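Tropomodulin (Caenorhabditis elegans, PDB 1PGV) probably caps the pointed end of actin filaments, blocking elongation and depolymerization there, and is seen here as its C-terminal leucine-rich-repeat-like domain. Local coordinates at residues A[120-126]-A[152-158]; A[32-37]-A[61-66]; A[69-75]-A[97-103]. The contacts are given in a common frame with arbitrary orientation. Where two conformers were deposited one is given. Numbering follows the deposited sequence.

Contact 1: residues A[120-126]-A[152-158]; sequences RSTLVTQ and AIEENES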
loop_
_atom_site.group_PDB
_atom_site.type_symbol
_atom_site.label_atom_id
_atom_site.label_comp_id
_atom_site.label_asym_id
_atom_site.label_seq_id
_atom_site.Cartn_x
_atom_site.Cartn_y
_atom_site.Cartn_z
ATOM N N ARG A 120 6.796 -3.881 4.933
ATOM C CA ARG A 120 7.293 -3.907 6.297
ATOM C C ARG A 120 6.845 -2.641 7.037
ATOM O O ARG A 120 6.594 -2.669 8.243
ATOM C CB ARG A 120 8.826 -4.036 6.300
ATOM C CG ARG A 120 9.424 -4.315 7.673
ATOM C CD ARG A 120 10.743 -5.076 7.536
ATOM N NE ARG A 120 10.546 -6.484 7.196
ATOM C CZ ARG A 120 10.417 -7.459 8.095
ATOM N NH1 ARG A 120 10.465 -7.177 9.389
ATOM N NH2 ARG A 120 10.257 -8.716 7.704
ATOM N N SER A 121 6.716 -1.536 6.313
ATOM C CA SER A 121 6.294 -0.285 6.934
ATOM C C SER A 121 4.839 -0.319 7.402
ATOM O O SER A 121 4.444 0.480 8.242
ATOM C CB SER A 121 6.497 0.891 5.974
ATOM O OG SER A 121 5.681 0.774 4.824
ATOM N N THR A 122 4.059 -1.248 6.863
ATOM C CA THR A 122 2.644 -1.363 7.244
ATOM C C THR A 122 2.493 -1.767 8.711
ATOM O O THR A 122 1.410 -1.646 9.296
ATOM C CB THR A 122 1.909 -2.413 6.382
ATOM O OG1 THR A 122 2.425 -3.722 6.664
ATOM C CG2 THR A 122 2.086 -2.107 4.896
ATOM N N LEU A 123 3.584 -2.229 9.315
ATOM C CA LEU A 123 3.545 -2.670 10.702
ATOM C C LEU A 123 3.490 -1.554 11.734
ATOM O O LEU A 123 3.094 -1.785 12.877
ATOM C CB LEU A 123 4.750 -3.572 10.999
ATOM C CG LEU A 123 4.798 -4.888 10.222
ATOM C CD1 LEU A 123 6.124 -5.611 10.508
ATOM C CD2 LEU A 123 3.620 -5.770 10.627
ATOM N N VAL A 124 3.871 -0.346 11.342
ATOM C CA VAL A 124 3.875 0.765 12.280
ATOM C C VAL A 124 2.484 1.107 12.823
ATOM O O VAL A 124 2.282 1.151 14.039
ATOM C CB VAL A 124 4.500 2.015 11.638
ATOM C CG1 VAL A 124 4.500 3.170 12.628
ATOM C CG2 VAL A 124 5.928 1.697 11.189
ATOM N N THR A 125 1.530 1.341 11.928
ATOM C CA THR A 125 0.171 1.678 12.364
ATOM C C THR A 125 -0.833 0.579 12.046
ATOM O O THR A 125 -1.919 0.516 12.647
ATOM C CB THR A 125 -0.336 2.966 11.692
ATOM O OG1 THR A 125 -0.517 2.732 10.291
ATOM C CG2 THR A 125 0.645 4.098 11.895
ATOM N N GLN A 126 -0.478 -0.283 11.098
ATOM C CA GLN A 126 -1.344 -1.372 10.671
ATOM C C GLN A 126 -2.771 -0.922 10.322
ATOM O O GLN A 126 -3.754 -1.607 10.625
ATOM C CB GLN A 126 -1.360 -2.478 11.734
ATOM C CG GLN A 126 -0.006 -3.197 11.828
ATOM C CD GLN A 126 -0.003 -4.363 12.794
ATOM O OE1 GLN A 126 -0.929 -5.173 12.815
ATOM N NE2 GLN A 126 1.061 -4.466 13.592
ATOM N N ALA A 152 6.821 -10.206 7.466
ATOM C CA ALA A 152 6.191 -8.919 7.746
ATOM C C ALA A 152 4.678 -9.090 7.786
ATOM O O ALA A 152 4.004 -8.570 8.677
ATOM C CB ALA A 152 6.554 -7.908 6.674
ATOM N N ILE A 153 4.159 -9.813 6.804
ATOM C CA ILE A 153 2.723 -10.060 6.709
ATOM C C ILE A 153 2.233 -10.890 7.894
ATOM O O ILE A 153 1.185 -10.608 8.481
ATOM C CB ILE A 153 2.392 -10.785 5.393
ATOM C CG1 ILE A 153 2.657 -9.846 4.211
ATOM C CG2 ILE A 153 0.939 -11.254 5.400
ATOM C CD1 ILE A 153 2.587 -10.516 2.845
ATOM N N GLU A 154 2.997 -11.914 8.253
ATOM C CA GLU A 154 2.625 -12.777 9.359
ATOM C C GLU A 154 2.502 -11.988 10.661
ATOM O O GLU A 154 1.708 -12.338 11.531
ATOM C CB GLU A 154 3.656 -13.902 9.492
ATOM C CG GLU A 154 3.279 -15.013 10.432
ATOM C CD GLU A 154 4.226 -16.193 10.319
ATOM O OE1 GLU A 154 4.017 -17.052 9.435
ATOM O OE2 GLU A 154 5.186 -16.243 11.113
ATOM N N GLU A 155 3.275 -10.913 10.791
ATOM C CA GLU A 155 3.232 -10.094 11.997
ATOM C C GLU A 155 2.129 -9.034 11.931
ATOM O O GLU A 155 1.742 -8.464 12.952
ATOM C CB GLU A 155 4.582 -9.401 12.208
ATOM C CG GLU A 155 4.769 -8.840 13.593
ATOM C CD GLU A 155 6.093 -8.122 13.757
ATOM O OE1 GLU A 155 7.095 -8.584 13.166
ATOM O OE2 GLU A 155 6.124 -7.107 14.483
ATOM N N ASN A 156 1.631 -8.772 10.730
ATOM C CA ASN A 156 0.590 -7.760 10.543
ATOM C C ASN A 156 -0.776 -8.372 10.869
ATOM O O ASN A 156 -1.140 -9.396 10.309
ATOM C CB ASN A 156 0.606 -7.266 9.094
ATOM C CG ASN A 156 -0.281 -6.046 8.880
ATOM O OD1 ASN A 156 -1.486 -6.086 9.154
ATOM N ND2 ASN A 156 0.313 -4.951 8.389
ATOM N N GLU A 157 -1.524 -7.731 11.765
ATOM C CA GLU A 157 -2.839 -8.242 12.165
ATOM C C GLU A 157 -4.026 -7.651 11.397
ATOM O O GLU A 157 -5.150 -8.147 11.520
ATOM C CB GLU A 157 -3.050 -8.012 13.664
ATOM C CG GLU A 157 -2.103 -8.793 14.561
ATOM C CD GLU A 157 -2.320 -8.506 16.041
ATOM O OE1 GLU A 157 -1.592 -9.089 16.868
ATOM O OE2 GLU A 157 -3.213 -7.698 16.380
ATOM N N SER A 158 -3.780 -6.613 10.597
ATOM C CA SER A 158 -4.859 -5.959 9.846
ATOM C C SER A 158 -5.018 -6.365 8.380
ATOM O O SER A 158 -6.129 -6.359 7.852
ATOM C CB SER A 158 -4.698 -4.440 9.920
ATOM O OG SER A 158 -4.776 -3.976 11.256
HETATM O O HOH W 1 -1.497 -2.803 7.751
HETATM O O HOH W 2 1.781 -7.010 15.148
HETATM O O HOH W 3 -3.788 -4.777 13.710
#
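L123 lays its side chain over the last turn of helix 143-155: CD2 comes to 3.4 Å from A152 O and 3.6 Å from N156 N, while CD1 reaches A152 CB at 4.5 Å. It thus covers the backbone where that helix runs out. Beside it R120, whose CA-to-CB bond points away, bends its far end back so that A152 CB lies over one face of the guanidinium, 3.9 Å from NH2; the charge itself is met by D148, one turn earlier on the same helix as A152.

Past the helices the contact turns polar. Q126 points its side chain at the opposite loop, and OE1 accepts a nearly straight hydrogen bond from E157 N at 2.8 Å. Its backbone O takes a second from S158 OG, at 2.7 Å. Water 3 joins Q126 OE1 to S158 OG, and water 2 joins Q126 NE2 to E155 O. N156 works in two directions: OD1 receives the S158 N hydrogen bond (2.8 Å) of an Asx turn, while ND2 makes a weak bond to T122 OG1 (3.0 Å), a hydroxyl also bonded to L119 O.

In this repeat array consecutive helices end side by side, and here the loops leading to the next strands are tied to each other. T125 OG1, bonded to S97 O, carries the tie back to the preceding loop. Side chains and water satisfy E155 O at the helix end and E157 N and Q126 O in the loops that follow, so polar atoms at the repeat boundary gain partners where helical hydrogen bonding stops.

Contact 2: residues A[32-37]-A[61-66]; sequences CINRLR and SLIEAA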
loop_
_atom_site.group_PDB
_atom_site.type_symbol
_atom_site.label_atom_id
_atom_site.label_comp_id
_atom_site.label_asym_id
_atom_site.label_seq_id
_atom_site.Cartn_x
_atom_site.Cartn_y
_atom_site.Cartn_z
ATOM N N CYS A 32 -6.445 17.652 -5.117
ATOM C CA CYS A 32 -6.166 16.632 -4.111
ATOM C C CYS A 32 -4.963 17.037 -3.263
ATOM O O CYS A 32 -4.980 16.902 -2.040
ATOM C CB CYS A 32 -5.902 15.281 -4.781
ATOM S SG CYS A 32 -7.376 14.473 -5.455
ATOM N N ILE A 33 -3.921 17.538 -3.919
ATOM C CA ILE A 33 -2.724 17.972 -3.210
ATOM C C ILE A 33 -3.081 19.031 -2.175
ATOM O O ILE A 33 -2.739 18.902 -1.000
ATOM C CB ILE A 33 -1.675 18.556 -4.186
ATOM C CG1 ILE A 33 -1.072 17.430 -5.032
ATOM C CG2 ILE A 33 -0.588 19.294 -3.407
ATOM C CD1 ILE A 33 -0.100 17.905 -6.094
ATOM N N ASN A 34 -3.775 20.075 -2.612
ATOM C CA ASN A 34 -4.164 21.148 -1.703
ATOM C C ASN A 34 -5.055 20.659 -0.568
ATOM O O ASN A 34 -4.854 21.032 0.584
ATOM C CB ASN A 34 -4.878 22.270 -2.465
ATOM C CG ASN A 34 -3.941 23.051 -3.367
ATOM O OD1 ASN A 34 -2.872 23.490 -2.939
ATOM N ND2 ASN A 34 -4.341 23.235 -4.621
ATOM N N ARG A 35 -6.036 19.823 -0.891
ATOM C CA ARG A 35 -6.950 19.309 0.123
ATOM C C ARG A 35 -6.273 18.391 1.138
ATOM O O ARG A 35 -6.520 18.499 2.336
ATOM C CB ARG A 35 -8.124 18.585 -0.545
ATOM C CG ARG A 35 -9.028 19.518 -1.347
ATOM C CD ARG A 35 -10.174 18.761 -1.988
ATOM N NE ARG A 35 -11.084 18.196 -0.993
ATOM C CZ ARG A 35 -12.035 17.312 -1.275
ATOM N NH1 ARG A 35 -12.199 16.890 -2.523
ATOM N NH2 ARG A 35 -12.820 16.846 -0.311
ATOM N N LEU A 36 -5.418 17.490 0.663
ATOM C CA LEU A 36 -4.719 16.578 1.565
ATOM C C LEU A 36 -3.808 17.348 2.521
ATOM O O LEU A 36 -3.731 17.032 3.708
ATOM C CB LEU A 36 -3.907 15.555 0.762
ATOM C CG LEU A 36 -4.733 14.480 0.049
ATOM C CD1 LEU A 36 -3.858 13.689 -0.903
ATOM C CD2 LEU A 36 -5.375 13.563 1.083
ATOM N N ARG A 37 -3.127 18.364 2.001
ATOM C CA ARG A 37 -2.233 19.176 2.820
ATOM C C ARG A 37 -2.986 19.856 3.958
ATOM O O ARG A 37 -2.460 20.005 5.061
ATOM C CB ARG A 37 -1.545 20.248 1.970
ATOM C CG ARG A 37 -0.475 19.721 1.037
ATOM C CD ARG A 37 0.143 20.853 0.234
ATOM N NE ARG A 37 1.231 20.390 -0.621
ATOM C CZ ARG A 37 1.755 21.106 -1.612
ATOM N NH1 ARG A 37 1.285 22.321 -1.871
ATOM N NH2 ARG A 37 2.742 20.610 -2.344
ATOM N N SER A 61 4.631 15.174 -4.903
ATOM C CA SER A 61 3.990 16.155 -4.032
ATOM C C SER A 61 2.653 15.633 -3.506
ATOM O O SER A 61 2.253 15.945 -2.384
ATOM C CB SER A 61 3.792 17.480 -4.776
ATOM O OG SER A 61 3.068 17.292 -5.979
ATOM N N LEU A 62 1.970 14.834 -4.321
ATOM C CA LEU A 62 0.687 14.253 -3.932
ATOM C C LEU A 62 0.906 13.280 -2.773
ATOM O O LEU A 62 0.211 13.335 -1.758
ATOM C CB LEU A 62 0.062 13.512 -5.115
ATOM C CG LEU A 62 -1.256 12.777 -4.839
ATOM C CD1 LEU A 62 -2.346 13.785 -4.462
ATOM C CD2 LEU A 62 -1.662 11.984 -6.068
ATOM N N ILE A 63 1.879 12.386 -2.936
ATOM C CA ILE A 63 2.202 11.411 -1.901
ATOM C C ILE A 63 2.572 12.128 -0.611
ATOM O O ILE A 63 2.109 11.769 0.468
ATOM C CB ILE A 63 3.384 10.509 -2.331
ATOM C CG1 ILE A 63 2.942 9.597 -3.477
ATOM C CG2 ILE A 63 3.882 9.697 -1.145
ATOM C CD1 ILE A 63 4.073 8.846 -4.158
ATOM N N GLU A 64 3.409 13.152 -0.729
ATOM C CA GLU A 64 3.840 13.919 0.432
ATOM C C GLU A 64 2.641 14.598 1.091
ATOM O O GLU A 64 2.552 14.678 2.315
ATOM C CB GLU A 64 4.875 14.965 0.004
ATOM C CG GLU A 64 5.451 15.790 1.142
ATOM C CD GLU A 64 6.495 16.791 0.665
ATOM O OE1 GLU A 64 7.056 17.518 1.509
ATOM O OE2 GLU A 64 6.755 16.850 -0.558
ATOM N N ALA A 65 1.718 15.083 0.269
ATOM C CA ALA A 65 0.526 15.753 0.783
ATOM C C ALA A 65 -0.329 14.771 1.585
ATOM O O ALA A 65 -0.831 15.101 2.662
ATOM C CB ALA A 65 -0.280 16.325 -0.370
ATOM N N ALA A 66 -0.483 13.562 1.053
ATOM C CA ALA A 66 -1.280 12.527 1.706
ATOM C C ALA A 66 -0.829 12.253 3.140
ATOM O O ALA A 66 -1.627 11.814 3.973
ATOM C CB ALA A 66 -1.231 11.243 0.885
HETATM O O HOH W 4 3.377 18.328 -0.875
#
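Helices 29-37 and 56-66 run nearly parallel here, their short axes 22° apart and 8.1 Å at closest approach, with CA atoms as near as 4.8 Å between R37 and A65. So close an approach rests on small residues. A65 turns its CB toward the other helix, 3.6 Å from I33 O and 3.9 Å from L36 CB. L62 fills the next position along: its CD1 touches C32 CB, I33 CG1 and L36 CD1, each at 3.9 Å. L36 CD1 continues to A66 CB at 4.0 Å, and I33 CD1 reaches S61 OG at 3.2 Å, a hydroxyl hydrogen-bonded within its own helix to R58 O.

Farther out, R37 lays CG on A65 CB (3.7 Å), and its NH2 gives a hydrogen bond to water 4 (2.8 Å), which in turn donates to S61 O (3.0 Å). Parallel neighbouring helices are what a strand-helix repeat array produces, and C32 and L36 also reach V46 of the first strand. With no direct hydrogen bond between the segments, shape and apolar contact hold them together, and a water links R37 to S61 O at the exposed margin.

Contact 3: residues A[69-75]-A[97-103]; sequences SKHIEKF and SPSLRVL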
loop_
_atom_site.group_PDB
_atom_site.type_symbol
_atom_site.label_atom_id
_atom_site.label_comp_id
_atom_site.label_asym_id
_atom_site.label_seq_id
_atom_site.Cartn_x
_atom_site.Cartn_y
_atom_site.Cartn_z
ATOM N N SER A 69 -2.823 14.069 5.854
ATOM C CA SER A 69 -4.224 13.717 6.053
ATOM C C SER A 69 -4.446 12.555 7.014
ATOM O O SER A 69 -3.843 11.493 6.869
ATOM C CB SER A 69 -4.877 13.376 4.715
ATOM O OG SER A 69 -6.142 12.767 4.921
ATOM N N LYS A 70 -5.320 12.758 7.994
ATOM C CA LYS A 70 -5.632 11.700 8.941
ATOM C C LYS A 70 -6.994 11.130 8.569
ATOM O O LYS A 70 -7.619 10.421 9.352
ATOM C CB LYS A 70 -5.654 12.241 10.374
ATOM C CG LYS A 70 -6.586 13.417 10.603
ATOM C CD LYS A 70 -6.532 13.862 12.060
ATOM C CE LYS A 70 -7.321 15.141 12.286
ATOM N NZ LYS A 70 -8.756 14.989 11.917
ATOM N N HIS A 71 -7.432 11.430 7.351
ATOM C CA HIS A 71 -8.728 10.974 6.870
ATOM C C HIS A 71 -8.676 10.069 5.643
ATOM O O HIS A 71 -9.549 9.224 5.458
ATOM C CB HIS A 71 -9.604 12.194 6.573
ATOM C CG HIS A 71 -9.793 13.096 7.753
ATOM N ND1 HIS A 71 -10.623 12.780 8.807
ATOM C CD2 HIS A 71 -9.234 14.290 8.061
ATOM C CE1 HIS A 71 -10.568 13.739 9.713
ATOM N NE2 HIS A 71 -9.733 14.668 9.284
ATOM N N ILE A 72 -7.659 10.232 4.801
ATOM C CA ILE A 72 -7.567 9.413 3.599
ATOM C C ILE A 72 -7.679 7.924 3.921
ATOM O O ILE A 72 -6.998 7.415 4.811
ATOM C CB ILE A 72 -6.257 9.698 2.825
ATOM C CG1 ILE A 72 -6.221 8.855 1.548
ATOM C CG2 ILE A 72 -5.055 9.433 3.717
ATOM C CD1 ILE A 72 -5.058 9.191 0.617
ATOM N N GLU A 73 -8.552 7.237 3.190
ATOM C CA GLU A 73 -8.798 5.815 3.388
ATOM C C GLU A 73 -8.346 4.953 2.223
ATOM O O GLU A 73 -8.009 3.781 2.404
ATOM C CB GLU A 73 -10.294 5.576 3.633
ATOM C CG GLU A 73 -10.775 6.063 4.986
ATOM C CD GLU A 73 -12.281 5.964 5.143
ATOM O OE1 GLU A 73 -12.907 5.140 4.442
ATOM O OE2 GLU A 73 -12.832 6.705 5.981
ATOM N N LYS A 74 -8.356 5.522 1.024
ATOM C CA LYS A 74 -7.945 4.782 -0.160
ATOM C C LYS A 74 -7.058 5.637 -1.050
ATOM O O LYS A 74 -7.392 6.775 -1.374
ATOM C CB LYS A 74 -9.167 4.317 -0.953
ATOM C CG LYS A 74 -10.105 3.409 -0.178
ATOM C CD LYS A 74 -11.273 2.958 -1.046
ATOM C CE LYS A 74 -12.220 2.049 -0.276
ATOM N NZ LYS A 74 -13.328 1.552 -1.143
ATOM N N PHE A 75 -5.915 5.080 -1.437
ATOM C CA PHE A 75 -4.973 5.790 -2.288
ATOM C C PHE A 75 -4.538 4.815 -3.371
ATOM O O PHE A 75 -3.904 3.799 -3.087
ATOM C CB PHE A 75 -3.779 6.267 -1.453
ATOM C CG PHE A 75 -2.851 7.201 -2.186
ATOM C CD1 PHE A 75 -3.294 7.932 -3.285
ATOM C CD2 PHE A 75 -1.541 7.379 -1.750
ATOM C CE1 PHE A 75 -2.446 8.828 -3.938
ATOM C CE2 PHE A 75 -0.685 8.273 -2.397
ATOM C CZ PHE A 75 -1.141 8.997 -3.491
ATOM N N SER A 97 0.247 7.284 8.497
ATOM C CA SER A 97 -1.217 7.235 8.435
ATOM C C SER A 97 -1.971 6.273 9.347
ATOM O O SER A 97 -1.662 5.086 9.414
ATOM C CB SER A 97 -1.663 6.976 6.996
ATOM O OG SER A 97 -3.087 6.951 6.908
ATOM N N PRO A 98 -2.981 6.788 10.072
ATOM C CA PRO A 98 -3.775 5.941 10.963
ATOM C C PRO A 98 -5.076 5.526 10.259
ATOM O O PRO A 98 -5.801 4.646 10.729
ATOM C CB PRO A 98 -4.035 6.859 12.148
ATOM C CG PRO A 98 -4.261 8.161 11.481
ATOM C CD PRO A 98 -3.135 8.208 10.440
ATOM N N SER A 99 -5.341 6.143 9.110
ATOM C CA SER A 99 -6.573 5.889 8.368
ATOM C C SER A 99 -6.479 5.156 7.032
ATOM O O SER A 99 -7.475 4.606 6.559
ATOM C CB SER A 99 -7.303 7.220 8.143
ATOM O OG SER A 99 -6.504 8.128 7.388
ATOM N N LEU A 100 -5.302 5.144 6.410
ATOM C CA LEU A 100 -5.169 4.485 5.112
ATOM C C LEU A 100 -5.512 3.002 5.182
ATOM O O LEU A 100 -4.851 2.228 5.878
ATOM C CB LEU A 100 -3.745 4.674 4.560
ATOM C CG LEU A 100 -3.518 4.260 3.107
ATOM C CD1 LEU A 100 -4.467 5.028 2.185
ATOM C CD2 LEU A 100 -2.062 4.554 2.726
ATOM N N ARG A 101 -6.543 2.611 4.437
ATOM C CA ARG A 101 -7.022 1.236 4.419
ATOM C C ARG A 101 -6.649 0.454 3.172
ATOM O O ARG A 101 -6.450 -0.758 3.226
ATOM C CB ARG A 101 -8.548 1.232 4.551
ATOM C CG ARG A 101 -9.057 1.920 5.796
ATOM C CD ARG A 101 -9.276 0.917 6.899
ATOM N NE ARG A 101 -10.236 -0.099 6.477
ATOM C CZ ARG A 101 -10.601 -1.138 7.219
ATOM N NH1 ARG A 101 -10.088 -1.301 8.431
ATOM N NH2 ARG A 101 -11.473 -2.017 6.743
ATOM N N VAL A 102 -6.580 1.144 2.043
ATOM C CA VAL A 102 -6.264 0.493 0.783
ATOM C C VAL A 102 -5.181 1.271 0.046
ATOM O O VAL A 102 -5.277 2.483 -0.113
ATOM C CB VAL A 102 -7.524 0.403 -0.114
ATOM C CG1 VAL A 102 -7.174 -0.190 -1.470
ATOM C CG2 VAL A 102 -8.583 -0.450 0.577
ATOM N N LEU A 103 -4.135 0.562 -0.368
ATOM C CA LEU A 103 -3.041 1.178 -1.108
ATOM C C LEU A 103 -2.826 0.324 -2.340
ATOM O O LEU A 103 -2.573 -0.876 -2.232
ATOM C CB LEU A 103 -1.763 1.213 -0.265
ATOM C CG LEU A 103 -0.556 1.835 -0.977
ATOM C CD1 LEU A 103 -0.871 3.275 -1.348
ATOM C CD2 LEU A 103 0.673 1.764 -0.065
HETATM O O HOH W 5 -2.484 9.559 5.647
#
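One carbonyl serves two consecutive amides: E73 O accepts from R101 N (2.8 Å) and from V102 N (3.0 Å), where the second segment enters its strand. Beyond this bifurcated bond the pairing is regular and parallel, F75 N donating to V102 O at 3.0 Å. CA-H...O contacts accompany it, K74 CA to V102 O at 3.5 Å and L103 CA to F75 O at 3.4 Å.

The two approaches to the strands repeat one design. S69 OG accepts from H71 N and I72 N (3.1 and 3.0 Å), and S97 OG from S99 N and L100 N (3.3 and 2.9 Å), each an ST turn and ST motif in a serine-X-X-apolar sequence. S99 OG ties the two loops by donating to I72 O at 2.7 Å, and water 5 gives a hydrogen bond to S69 O at 2.7 Å.

Apolar side chains gather on the face of F75 and L103. L100 CD1 lies 3.9 Å from F75 CB and 4.3 Å from I72 CG1; L103 CD1 is 4.2 Å from F75 CB. Helix 90-96 covers this face through L90, L93 and I94, while K74 and V102 occupy the other. Such successive strand-helix units make the curved parallel sheet of a leucine-rich-repeat-like solenoid. The chemistry implies a division of roles: backbone and serine hydrogen bonds join adjacent repeats, while apolar side chains on the F75 and L103 face pack against helix 90-96.

The three contacts sample one repeat principle at different layers. Contact 2 is the buried helix-helix layer near the N-terminal end, almost wholly apolar; contact 3 is the sheet layer with the loops leading into it, partly buried and bound largely through the backbone; contact 1, also partly buried, lies at the helix ends and following loops, and is the richest in water. Contacts 2 and 3 hold successive elements, helix 56-66 leading into strand 74-76, and share a core, since L62 CD2 meets F75 CE1 at 3.9 Å. Strand 102-104 likewise leads into helix 112-121, linking contact 3 to contact 1, whereas contacts 1 and 2, with centres 24 Å apart, do not touch.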